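Alpha-1,2-mannosyltransferase (Ktr4), putative (Neosartorya fumigata, PDB 7BOP) belongs to the glycolipid 2-alpha-mannosyltransferase family of the GT-A clan and holds guanosine-5'-diphosphate and manganese in this model. Local coordinates at residues 136-141 / 163-168; 177-182 / 298-303; 220-225 / 361-366. All blocks are in the same frame, centred on the assembly; numbering follows the deposited sequence.

Contact 1. Residues 136-141 / 163-168; sequences WDPPEW and DKLSYH. With GDP (guanosine-5'-diphosphate), chain H.
W136 approaches the first turn of helix 165-177 at S166, and two residues further along the loop P138 meets L165. The tryptophan is worth following outward. From CB, CG lies anti to the backbone N (chi1 -169°), which sends the indole toward the helix, where W173 also touches it. At the far end of the six-membered ring, CZ2 lies 3.5 Å from GDP O6, which sits near the ring plane at its edge. The neighbouring CH2 is 3.8 Å from GDP C6 and reaches the carbonyl S166 O obliquely at 4.2 Å. From the helix, S166 CB approaches the same GDP O6 to 3.4 Å. The apolar part is thin: P138 CG rests against L165 CD1, and F310 touches both residues.

Y167 turns its CB away from the loop and serves the other end of the nucleotide. Its OH donates a hydrogen bond of 2.7 Å to GDP O3B, which lies in the ring plane. Next in sequence, H168 NE2 gives D163 OD2 a nearly straight bond (2.7 Å, 175°) on the syn lone pair, and H168 ND1 bonds to F309 O. With a carboxylate and a carbonyl as its two partners, H168 is consistent with a doubly protonated ring. Across the segments, by contrast, the chemistry is van der Waals alone, and C-H groups border the guanine oxygen.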
loop_
_atom_site.group_PDB
_atom_site.type_symbol
_atom_site.label_atom_id
_atom_site.label_comp_id
_atom_site.label_asym_id
_atom_site.label_seq_id
_atom_site.Cartn_x
_atom_site.Cartn_y
_atom_site.Cartn_z
ATOM N N TRP A 136 6.973 -14.874 10.275
ATOM C CA TRP A 136 7.656 -14.983 8.982
ATOM C C TRP A 136 7.609 -16.385 8.395
ATOM O O TRP A 136 7.335 -16.537 7.205
ATOM C CB TRP A 136 9.123 -14.563 9.112
ATOM C CG TRP A 136 9.818 -14.387 7.792
ATOM C CD1 TRP A 136 10.788 -15.181 7.258
ATOM C CD2 TRP A 136 9.586 -13.339 6.842
ATOM N NE1 TRP A 136 11.180 -14.691 6.029
ATOM C CE2 TRP A 136 10.457 -13.560 5.754
ATOM C CE3 TRP A 136 8.728 -12.231 6.809
ATOM C CZ2 TRP A 136 10.492 -12.716 4.636
ATOM C CZ3 TRP A 136 8.766 -11.385 5.698
ATOM C CH2 TRP A 136 9.643 -11.641 4.623
ATOM N N ASP A 137 7.925 -17.399 9.207
ATOM C CA ASP A 137 7.878 -18.797 8.750
ATOM C C ASP A 137 6.469 -19.167 8.304
ATOM O O ASP A 137 5.500 -18.710 8.908
ATOM C CB ASP A 137 8.304 -19.774 9.858
ATOM C CG ASP A 137 9.784 -19.672 10.219
ATOM O OD1 ASP A 137 10.558 -18.984 9.524
ATOM O OD2 ASP A 137 10.167 -20.288 11.230
ATOM N N PRO A 138 6.343 -20.006 7.258
ATOM C CA PRO A 138 4.995 -20.442 6.906
ATOM C C PRO A 138 4.351 -21.179 8.079
ATOM O O PRO A 138 5.058 -21.870 8.800
ATOM C CB PRO A 138 5.224 -21.398 5.728
ATOM C CG PRO A 138 6.541 -20.996 5.153
ATOM C CD PRO A 138 7.357 -20.511 6.312
ATOM N N PRO A 139 3.040 -21.016 8.289
ATOM C CA PRO A 139 2.409 -21.728 9.403
ATOM C C PRO A 139 2.423 -23.256 9.237
ATOM O O PRO A 139 2.543 -23.770 8.111
ATOM C CB PRO A 139 0.976 -21.193 9.422
ATOM C CG PRO A 139 0.754 -20.543 8.109
ATOM C CD PRO A 139 2.077 -20.250 7.478
ATOM N N GLU A 140 2.288 -23.953 10.364
ATOM C CA GLU A 140 2.415 -25.424 10.435
ATOM C C GLU A 140 1.532 -26.181 9.443
ATOM O O GLU A 140 1.923 -27.229 8.936
ATOM C CB GLU A 140 2.104 -25.917 11.862
ATOM C CG GLU A 140 0.634 -25.765 12.271
ATOM C CD GLU A 140 0.372 -25.913 13.763
ATOM O OE1 GLU A 140 1.330 -25.926 14.572
ATOM O OE2 GLU A 140 -0.819 -26.011 14.131
ATOM N N TRP A 141 0.341 -25.648 9.175
ATOM C CA TRP A 141 -0.624 -26.317 8.303
ATOM C C TRP A 141 -0.323 -26.236 6.800
ATOM O O TRP A 141 -1.016 -26.878 6.019
ATOM C CB TRP A 141 -2.047 -25.822 8.573
ATOM C CG TRP A 141 -2.268 -24.351 8.356
ATOM C CD1 TRP A 141 -2.530 -23.727 7.176
ATOM C CD2 TRP A 141 -2.274 -23.333 9.361
ATOM N NE1 TRP A 141 -2.685 -22.376 7.379
ATOM C CE2 TRP A 141 -2.537 -22.107 8.713
ATOM C CE3 TRP A 141 -2.071 -23.336 10.752
ATOM C CZ2 TRP A 141 -2.601 -20.893 9.402
ATOM C CZ3 TRP A 141 -2.141 -22.133 11.440
ATOM C CH2 TRP A 141 -2.399 -20.923 10.760
ATOM N N ASP A 163 9.157 -17.854 -9.108
ATOM C CA ASP A 163 8.606 -17.843 -7.755
ATOM C C ASP A 163 9.695 -17.886 -6.683
ATOM O O ASP A 163 10.707 -18.550 -6.853
ATOM C CB ASP A 163 7.636 -19.005 -7.565
ATOM C CG ASP A 163 6.833 -18.876 -6.297
ATOM O OD1 ASP A 163 7.336 -19.290 -5.227
ATOM O OD2 ASP A 163 5.703 -18.346 -6.359
ATOM N N LYS A 164 9.471 -17.157 -5.594
ATOM C CA LYS A 164 10.336 -17.194 -4.411
ATOM C C LYS A 164 9.448 -17.311 -3.192
ATOM O O LYS A 164 8.497 -16.534 -3.058
ATOM C CB LYS A 164 11.114 -15.883 -4.282
ATOM C CG LYS A 164 12.294 -15.724 -5.227
ATOM C CD LYS A 164 12.310 -14.361 -5.930
ATOM C CE LYS A 164 13.647 -13.634 -5.808
ATOM N NZ LYS A 164 14.849 -14.475 -6.101
ATOM N N LEU A 165 9.777 -18.234 -2.289
ATOM C CA LEU A 165 9.026 -18.385 -1.040
ATOM C C LEU A 165 8.986 -17.072 -0.257
ATOM O O LEU A 165 7.962 -16.733 0.319
ATOM C CB LEU A 165 9.620 -19.498 -0.163
ATOM C CG LEU A 165 8.955 -19.721 1.209
ATOM C CD1 LEU A 165 7.474 -20.059 1.081
ATOM C CD2 LEU A 165 9.693 -20.814 1.968
ATOM N N SER A 166 10.101 -16.347 -0.253
ATOM C CA SER A 166 10.205 -15.079 0.467
ATOM C C SER A 166 9.164 -14.040 0.027
ATOM O O SER A 166 8.667 -13.273 0.855
ATOM C CB SER A 166 11.620 -14.512 0.348
ATOM O OG SER A 166 11.957 -14.224 -0.990
ATOM N N TYR A 167 8.811 -14.034 -1.259
ATOM C CA TYR A 167 7.787 -13.117 -1.742
ATOM C C TYR A 167 6.446 -13.405 -1.075
ATOM O O TYR A 167 5.744 -12.476 -0.645
ATOM C CB TYR A 167 7.640 -13.159 -3.272
ATOM C CG TYR A 167 6.897 -11.955 -3.773
ATOM C CD1 TYR A 167 7.565 -10.753 -4.009
ATOM C CD2 TYR A 167 5.514 -11.987 -3.961
ATOM C CE1 TYR A 167 6.885 -9.630 -4.447
ATOM C CE2 TYR A 167 4.826 -10.865 -4.400
ATOM C CZ TYR A 167 5.518 -9.689 -4.635
ATOM O OH TYR A 167 4.857 -8.568 -5.065
ATOM N N HIS A 168 6.111 -14.692 -0.970
ATOM C CA HIS A 168 4.878 -15.121 -0.313
ATOM C C HIS A 168 4.917 -14.746 1.176
ATOM O O HIS A 168 3.922 -14.290 1.735
ATOM C CB HIS A 168 4.660 -16.633 -0.446
ATOM C CG HIS A 168 4.487 -17.123 -1.855
ATOM N ND1 HIS A 168 3.271 -17.521 -2.364
ATOM C CD2 HIS A 168 5.388 -17.331 -2.842
ATOM C CE1 HIS A 168 3.429 -17.935 -3.609
ATOM N NE2 HIS A 168 4.703 -17.823 -3.925
HETATM P PB GDP H . 7.572 -5.634 -5.505
HETATM O O1B GDP H . 8.399 -5.902 -6.729
HETATM O O2B GDP H . 7.571 -4.163 -5.052
HETATM O O3B GDP H . 6.194 -6.267 -5.490
HETATM O O3A GDP H . 8.399 -6.479 -4.389
HETATM P PA GDP H . 9.694 -5.954 -3.564
HETATM O O1A GDP H . 10.875 -6.852 -3.844
HETATM O O2A GDP H . 9.793 -4.421 -3.735
HETATM O "O5'" GDP H . 9.159 -6.351 -2.100
HETATM C "C5'" GDP H . 8.151 -5.579 -1.445
HETATM C "C4'" GDP H . 8.702 -4.991 -0.148
HETATM O "O4'" GDP H . 9.056 -6.058 0.737
HETATM C "C3'" GDP H . 9.980 -4.182 -0.315
HETATM O "O3'" GDP H . 9.982 -3.167 0.702
HETATM C "C2'" GDP H . 11.100 -5.191 -0.116
HETATM O "O2'" GDP H . 12.291 -4.582 0.385
HETATM C "C1'" GDP H . 10.474 -6.146 0.895
HETATM N N9 GDP H . 10.832 -7.583 0.819
HETATM C C8 GDP H . 10.475 -8.510 -0.114
HETATM N N7 GDP H . 10.964 -9.727 0.222
HETATM C C5 GDP H . 11.632 -9.594 1.385
HETATM C C6 GDP H . 12.391 -10.473 2.301
HETATM O O6 GDP H . 12.512 -11.676 2.020
HETATM N N1 GDP H . 12.929 -9.943 3.419
HETATM C C2 GDP H . 12.787 -8.629 3.732
HETATM N N2 GDP H . 13.347 -8.127 4.862
HETATM N N3 GDP H . 12.114 -7.767 2.929
HETATM C C4 GDP H . 11.529 -8.187 1.779
#

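Contact 2. Residues 177-182 / 298-303; sequences MFYKHP and AYFNHL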
loop_
_atom_site.group_PDB
_atom_site.type_symbol
_atom_site.label_atom_id
_atom_site.label_comp_id
_atom_site.label_asym_id
_atom_site.label_seq_id
_atom_site.Cartn_x
_atom_site.Cartn_y
_atom_site.Cartn_z
ATOM N N MET A 177 0.628 -9.487 9.670
ATOM C CA MET A 177 1.613 -9.572 10.749
ATOM C C MET A 177 2.257 -8.255 11.161
ATOM O O MET A 177 2.567 -8.093 12.345
ATOM C CB MET A 177 2.708 -10.577 10.384
ATOM C CG MET A 177 2.205 -11.988 10.095
ATOM S SD MET A 177 1.287 -12.689 11.479
ATOM C CE MET A 177 0.793 -14.259 10.802
ATOM N N PHE A 178 2.464 -7.319 10.231
ATOM C CA PHE A 178 3.172 -6.070 10.568
ATOM C C PHE A 178 2.505 -5.319 11.721
ATOM O O PHE A 178 3.193 -4.822 12.614
ATOM C CB PHE A 178 3.395 -5.164 9.341
ATOM C CG PHE A 178 2.207 -4.315 8.947
ATOM C CD1 PHE A 178 1.146 -4.856 8.217
ATOM C CD2 PHE A 178 2.166 -2.964 9.273
ATOM C CE1 PHE A 178 0.069 -4.063 7.833
ATOM C CE2 PHE A 178 1.088 -2.171 8.906
ATOM C CZ PHE A 178 0.037 -2.721 8.176
ATOM N N TYR A 179 1.173 -5.286 11.716
ATOM C CA TYR A 179 0.406 -4.611 12.757
ATOM C C TYR A 179 0.363 -5.349 14.113
ATOM O O TYR A 179 -0.195 -4.819 15.069
ATOM C CB TYR A 179 -1.015 -4.291 12.286
ATOM C CG TYR A 179 -1.852 -5.468 11.818
ATOM C CD1 TYR A 179 -2.632 -6.199 12.712
ATOM C CD2 TYR A 179 -1.907 -5.809 10.461
ATOM C CE1 TYR A 179 -3.415 -7.256 12.276
ATOM C CE2 TYR A 179 -2.690 -6.861 10.011
ATOM C CZ TYR A 179 -3.447 -7.578 10.914
ATOM O OH TYR A 179 -4.221 -8.621 10.463
ATOM N N LYS A 180 0.917 -6.560 14.165
ATOM C CA LYS A 180 1.100 -7.324 15.397
ATOM C C LYS A 180 2.530 -7.281 15.921
ATOM O O LYS A 180 2.809 -7.886 16.948
ATOM C CB LYS A 180 0.717 -8.789 15.162
ATOM C CG LYS A 180 -0.738 -9.000 14.800
ATOM C CD LYS A 180 -1.025 -10.485 14.662
ATOM C CE LYS A 180 -2.476 -10.750 14.312
ATOM N NZ LYS A 180 -2.652 -11.105 12.873
ATOM N N HIS A 181 3.441 -6.593 15.234
ATOM C CA HIS A 181 4.826 -6.530 15.692
ATOM C C HIS A 181 4.908 -5.691 16.982
ATOM O O HIS A 181 4.296 -4.618 17.051
ATOM C CB HIS A 181 5.749 -5.949 14.630
ATOM C CG HIS A 181 7.191 -6.254 14.878
ATOM N ND1 HIS A 181 7.920 -5.606 15.847
ATOM C CD2 HIS A 181 8.034 -7.143 14.310
ATOM C CE1 HIS A 181 9.155 -6.071 15.861
ATOM N NE2 HIS A 181 9.253 -7.004 14.932
ATOM N N PRO A 182 5.640 -6.178 18.009
ATOM C CA PRO A 182 5.718 -5.434 19.291
ATOM C C PRO A 182 6.179 -3.970 19.191
ATOM O O PRO A 182 5.645 -3.104 19.867
ATOM C CB PRO A 182 6.733 -6.258 20.106
ATOM C CG PRO A 182 6.571 -7.648 19.594
ATOM C CD PRO A 182 6.269 -7.512 18.117
ATOM N N ALA A 298 -9.935 -11.046 11.498
ATOM C CA ALA A 298 -10.635 -12.320 11.255
ATOM C C ALA A 298 -10.543 -12.715 9.773
ATOM O O ALA A 298 -10.340 -13.887 9.453
ATOM C CB ALA A 298 -12.090 -12.235 11.691
ATOM N N TYR A 299 -10.679 -11.728 8.887
ATOM C CA TYR A 299 -10.508 -11.931 7.443
ATOM C C TYR A 299 -9.113 -12.448 7.136
ATOM O O TYR A 299 -8.960 -13.451 6.424
ATOM C CB TYR A 299 -10.802 -10.635 6.678
ATOM C CG TYR A 299 -10.594 -10.710 5.179
ATOM C CD1 TYR A 299 -11.289 -11.642 4.406
ATOM C CD2 TYR A 299 -9.724 -9.830 4.522
ATOM C CE1 TYR A 299 -11.110 -11.707 3.030
ATOM C CE2 TYR A 299 -9.547 -9.890 3.141
ATOM C CZ TYR A 299 -10.240 -10.825 2.402
ATOM O OH TYR A 299 -10.072 -10.895 1.029
ATOM N N PHE A 300 -8.087 -11.804 7.698
ATOM C CA PHE A 300 -6.731 -12.276 7.479
ATOM C C PHE A 300 -6.567 -13.731 7.930
ATOM O O PHE A 300 -6.020 -14.550 7.198
ATOM C CB PHE A 300 -5.657 -11.416 8.158
ATOM C CG PHE A 300 -4.334 -12.106 8.202
ATOM C CD1 PHE A 300 -3.581 -12.237 7.042
ATOM C CD2 PHE A 300 -3.899 -12.742 9.361
ATOM C CE1 PHE A 300 -2.379 -12.930 7.047
ATOM C CE2 PHE A 300 -2.694 -13.440 9.374
ATOM C CZ PHE A 300 -1.935 -13.533 8.214
ATOM N N ASN A 301 -7.028 -14.047 9.142
ATOM C CA ASN A 301 -6.872 -15.405 9.663
ATOM C C ASN A 301 -7.596 -16.442 8.821
ATOM O O ASN A 301 -7.072 -17.536 8.633
ATOM C CB ASN A 301 -7.298 -15.505 11.127
ATOM C CG ASN A 301 -6.317 -14.823 12.054
ATOM O OD1 ASN A 301 -5.106 -14.952 11.893
ATOM N ND2 ASN A 301 -6.832 -14.097 13.029
ATOM N N HIS A 302 -8.776 -16.095 8.314
ATOM C CA HIS A 302 -9.480 -16.946 7.359
ATOM C C HIS A 302 -8.617 -17.242 6.118
ATOM O O HIS A 302 -8.447 -18.402 5.715
ATOM C CB HIS A 302 -10.787 -16.283 6.931
ATOM C CG HIS A 302 -11.561 -17.080 5.934
ATOM N ND1 HIS A 302 -11.336 -16.998 4.576
ATOM C CD2 HIS A 302 -12.538 -17.996 6.099
ATOM C CE1 HIS A 302 -12.146 -17.830 3.949
ATOM N NE2 HIS A 302 -12.893 -18.443 4.848
ATOM N N LEU A 303 -8.063 -16.191 5.525
ATOM C CA LEU A 303 -7.184 -16.345 4.352
ATOM C C LEU A 303 -5.933 -17.161 4.687
ATOM O O LEU A 303 -5.465 -17.983 3.884
ATOM C CB LEU A 303 -6.780 -14.977 3.805
ATOM C CG LEU A 303 -7.883 -14.070 3.260
ATOM C CD1 LEU A 303 -7.220 -12.798 2.737
ATOM C CD2 LEU A 303 -8.739 -14.729 2.173
HETATM O O HOH W 1 -2.775 -13.853 12.807
#
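F300, on helix 294-306, points its CB at the short 3-10 turn 178-180, and three side chains of that region meet it. The packed part is the distal end of its ring. M177 CE sits 3.8 Å from F300 CZ, near the ring plane at the edge, and the two side chains cross at about a right angle. The methionine gets there because its chain bends at chi2 (-58°), carrying the methyl back toward the helix. R172 and S175 of helix 165-177 touch the F300 side chain as well. Closer to the helix backbone, Y179 OH lies 3.9 Å from F300 CB.

Helices packed around a mixed sheet are what is expected of a GT-A clan protein, and this contact joins two of its helical parts: the turn that follows helix 165-177, on the way to strand 189-192, and helix 294-306.

Toward solvent the apolar packing gives way to polar bonds at K180. Its chain runs extended to CE and bends only at chi4, leaving NZ 4.1 Å from F300 CD2, oblique to the ring. That ammonium makes a salt bridge to D297 OD1, an oxygen it shares with the hydrogen bond of Y179 OH, and a hydrogen bond to G176 O. It also donates to a water at 2.8 Å from NZ, and this water in turn donates to N301 OD1 at 2.7 Å. The water sits in the plane of the F300 ring, at its edge, where K180 and N301 are both partly exposed.

Contact 3. Residues 220-225 / 361-366; sequences FTINLF and GQFYAG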
loop_
_atom_site.group_PDB
_atom_site.type_symbol
_atom_site.label_atom_id
_atom_site.label_comp_id
_atom_site.label_asym_id
_atom_site.label_seq_id
_atom_site.Cartn_x
_atom_site.Cartn_y
_atom_site.Cartn_z
ATOM N N PHE A 220 -3.894 6.175 -0.240
ATOM C CA PHE A 220 -3.186 5.590 -1.383
ATOM C C PHE A 220 -2.812 6.651 -2.416
ATOM O O PHE A 220 -3.343 7.755 -2.401
ATOM C CB PHE A 220 -4.063 4.515 -2.039
ATOM C CG PHE A 220 -5.217 5.059 -2.831
ATOM C CD1 PHE A 220 -6.390 5.446 -2.198
ATOM C CD2 PHE A 220 -5.142 5.171 -4.221
ATOM C CE1 PHE A 220 -7.466 5.939 -2.919
ATOM C CE2 PHE A 220 -6.215 5.678 -4.952
ATOM C CZ PHE A 220 -7.380 6.064 -4.300
ATOM N N THR A 221 -1.908 6.299 -3.325
ATOM C CA THR A 221 -1.582 7.156 -4.477
ATOM C C THR A 221 -1.918 6.545 -5.836
ATOM O O THR A 221 -2.251 7.285 -6.747
ATOM C CB THR A 221 -0.088 7.531 -4.502
ATOM O OG1 THR A 221 0.688 6.344 -4.351
ATOM C CG2 THR A 221 0.241 8.498 -3.372
ATOM N N ILE A 222 -1.809 5.222 -5.967
ATOM C CA ILE A 222 -1.949 4.515 -7.255
ATOM C C ILE A 222 -2.947 3.359 -7.091
ATOM O O ILE A 222 -3.030 2.752 -6.028
ATOM C CB ILE A 222 -0.553 4.058 -7.763
ATOM C CG1 ILE A 222 0.301 5.296 -8.087
ATOM C CG2 ILE A 222 -0.647 3.151 -8.993
ATOM C CD1 ILE A 222 1.749 5.016 -8.485
ATOM N N ASN A 223 -3.731 3.094 -8.137
ATOM C CA ASN A 223 -4.806 2.094 -8.096
ATOM C C ASN A 223 -4.709 1.285 -9.392
ATOM O O ASN A 223 -4.880 1.841 -10.475
ATOM C CB ASN A 223 -6.161 2.796 -7.975
ATOM C CG ASN A 223 -7.290 1.866 -7.544
ATOM O OD1 ASN A 223 -7.579 0.854 -8.193
ATOM N ND2 ASN A 223 -7.947 2.215 -6.441
ATOM N N LEU A 224 -4.413 -0.007 -9.273
ATOM C CA LEU A 224 -4.046 -0.854 -10.413
ATOM C C LEU A 224 -4.874 -2.121 -10.506
ATOM O O LEU A 224 -5.387 -2.618 -9.508
ATOM C CB LEU A 224 -2.591 -1.326 -10.276
ATOM C CG LEU A 224 -1.447 -0.324 -10.155
ATOM C CD1 LEU A 224 -0.133 -1.077 -10.077
ATOM C CD2 LEU A 224 -1.410 0.613 -11.339
ATOM N N PHE A 225 -4.934 -2.676 -11.717
ATOM C CA PHE A 225 -5.311 -4.075 -11.917
ATOM C C PHE A 225 -4.170 -4.997 -11.454
ATOM O O PHE A 225 -2.993 -4.610 -11.456
ATOM C CB PHE A 225 -5.644 -4.336 -13.400
ATOM C CG PHE A 225 -6.922 -3.697 -13.840
ATOM C CD1 PHE A 225 -8.126 -4.369 -13.703
ATOM C CD2 PHE A 225 -6.937 -2.412 -14.356
ATOM C CE1 PHE A 225 -9.324 -3.780 -14.092
ATOM C CE2 PHE A 225 -8.129 -1.810 -14.740
ATOM C CZ PHE A 225 -9.324 -2.494 -14.610
ATOM N N GLY A 361 0.079 13.735 -14.756
ATOM C CA GLY A 361 -0.878 12.867 -15.414
ATOM C C GLY A 361 -0.319 11.777 -16.318
ATOM O O GLY A 361 -1.088 11.138 -17.015
ATOM N N GLN A 362 0.997 11.563 -16.334
ATOM C CA GLN A 362 1.573 10.446 -17.066
ATOM C C GLN A 362 1.589 9.270 -16.113
ATOM O O GLN A 362 2.324 9.277 -15.123
ATOM C CB GLN A 362 2.982 10.744 -17.552
ATOM C CG GLN A 362 3.595 9.605 -18.354
ATOM C CD GLN A 362 5.008 9.901 -18.820
ATOM O OE1 GLN A 362 5.383 11.054 -19.030
ATOM N NE2 GLN A 362 5.806 8.844 -18.987
ATOM N N PHE A 363 0.786 8.262 -16.437
ATOM C CA PHE A 363 0.542 7.123 -15.556
ATOM C C PHE A 363 1.720 6.131 -15.512
ATOM O O PHE A 363 2.014 5.559 -14.455
ATOM C CB PHE A 363 -0.759 6.420 -15.979
ATOM C CG PHE A 363 -0.966 5.084 -15.332
ATOM C CD1 PHE A 363 -1.110 4.981 -13.958
ATOM C CD2 PHE A 363 -0.996 3.923 -16.099
ATOM C CE1 PHE A 363 -1.278 3.745 -13.357
ATOM C CE2 PHE A 363 -1.172 2.692 -15.507
ATOM C CZ PHE A 363 -1.313 2.600 -14.136
ATOM N N TYR A 364 2.390 5.936 -16.654
ATOM C CA TYR A 364 3.375 4.871 -16.798
ATOM C C TYR A 364 4.612 5.338 -17.560
ATOM O O TYR A 364 4.545 6.284 -18.346
ATOM C CB TYR A 364 2.756 3.675 -17.541
ATOM C CG TYR A 364 2.463 3.965 -19.004
ATOM C CD1 TYR A 364 1.271 4.578 -19.395
ATOM C CD2 TYR A 364 3.386 3.639 -19.993
ATOM C CE1 TYR A 364 1.008 4.865 -20.736
ATOM C CE2 TYR A 364 3.140 3.924 -21.332
ATOM C CZ TYR A 364 1.952 4.532 -21.698
ATOM O OH TYR A 364 1.723 4.796 -23.026
ATOM N N ALA A 365 5.719 4.641 -17.326
ATOM C CA ALA A 365 6.915 4.741 -18.157
ATOM C C ALA A 365 7.219 3.341 -18.672
ATOM O O ALA A 365 7.403 2.420 -17.878
ATOM C CB ALA A 365 8.087 5.274 -17.348
ATOM N N GLY A 366 7.280 3.184 -19.991
ATOM C CA GLY A 366 7.543 1.885 -20.619
ATOM C C GLY A 366 6.662 1.700 -21.841
ATOM O O GLY A 366 6.232 2.671 -22.451
#
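F363 sets CG anti to its backbone N (chi1 168°), swinging the phenyl group from the 361-366 loop onto strand 218-224. With CG beside the backbone N and anti to the carbonyl carbon (chi1 -58°), L224 carries CD2 to the ring edge, although its CB starts off across the line of contact. This branch does the touching: it lies 3.4 Å from F363 CZ and 3.7 Å from F363 CE1, in the plane of the ring. At that distance the methyl is pressed firmly against the ring rim.

I222, two residues earlier on the strand, points its CB toward the loop. Its CG2 methyl is a looser neighbour, 4.4 Å from F363 CE1, and also near the ring plane. The strand thus meets the phenylalanine through two aliphatic methyls at the rim, with no hydrogen bond between the segments. Stacking comes from Y346, which packs against F363 and also touches L224. All three residues of the contact are buried.

On either side of F363 in sequence the loop is braced from within. Q362 NE2 donates a nearly straight bond of 2.9 Å to Y364 O; the acceptor lies in the amide plane of Q362, while the donor is tilted 29° from the carbonyl plane.

The strand side is fixed by its neighbours. I222 shares backbone hydrogen bonds with W280, L224 with H278, and N223 with C375, which is disulfide-bonded to C277. F363 is one of the points at which the loop between strand 346-348 and helix 376-382 is fastened to strand 218-224, together with the N223-C375 bond, and that strand is a member of the mixed sheet at the centre of this GT-A-clan enzyme.

Overall arrangement
Helix 165-177 connects the first two contacts: contact 1 uses its start, and contact 2 takes up the chain near its C-terminal end, at M177. Their centres are 15 Å apart and their nearest atoms about 6 Å. Contact 1 lines the GDP pocket directly, with the S166 side chain about 12 Å from manganese; in contact 2 the M177 side chain stands about 12 Å from GDP. Contact 3 lies on the other side of the chain's centre from contact 2, 28 Å between centres, and 29 Å from contact 1. Even so, its L224 side chain comes within about 9 Å of GDP. No two contacts touch. In sequence, contact 1 closes first, while contacts 2 and 3 interleave.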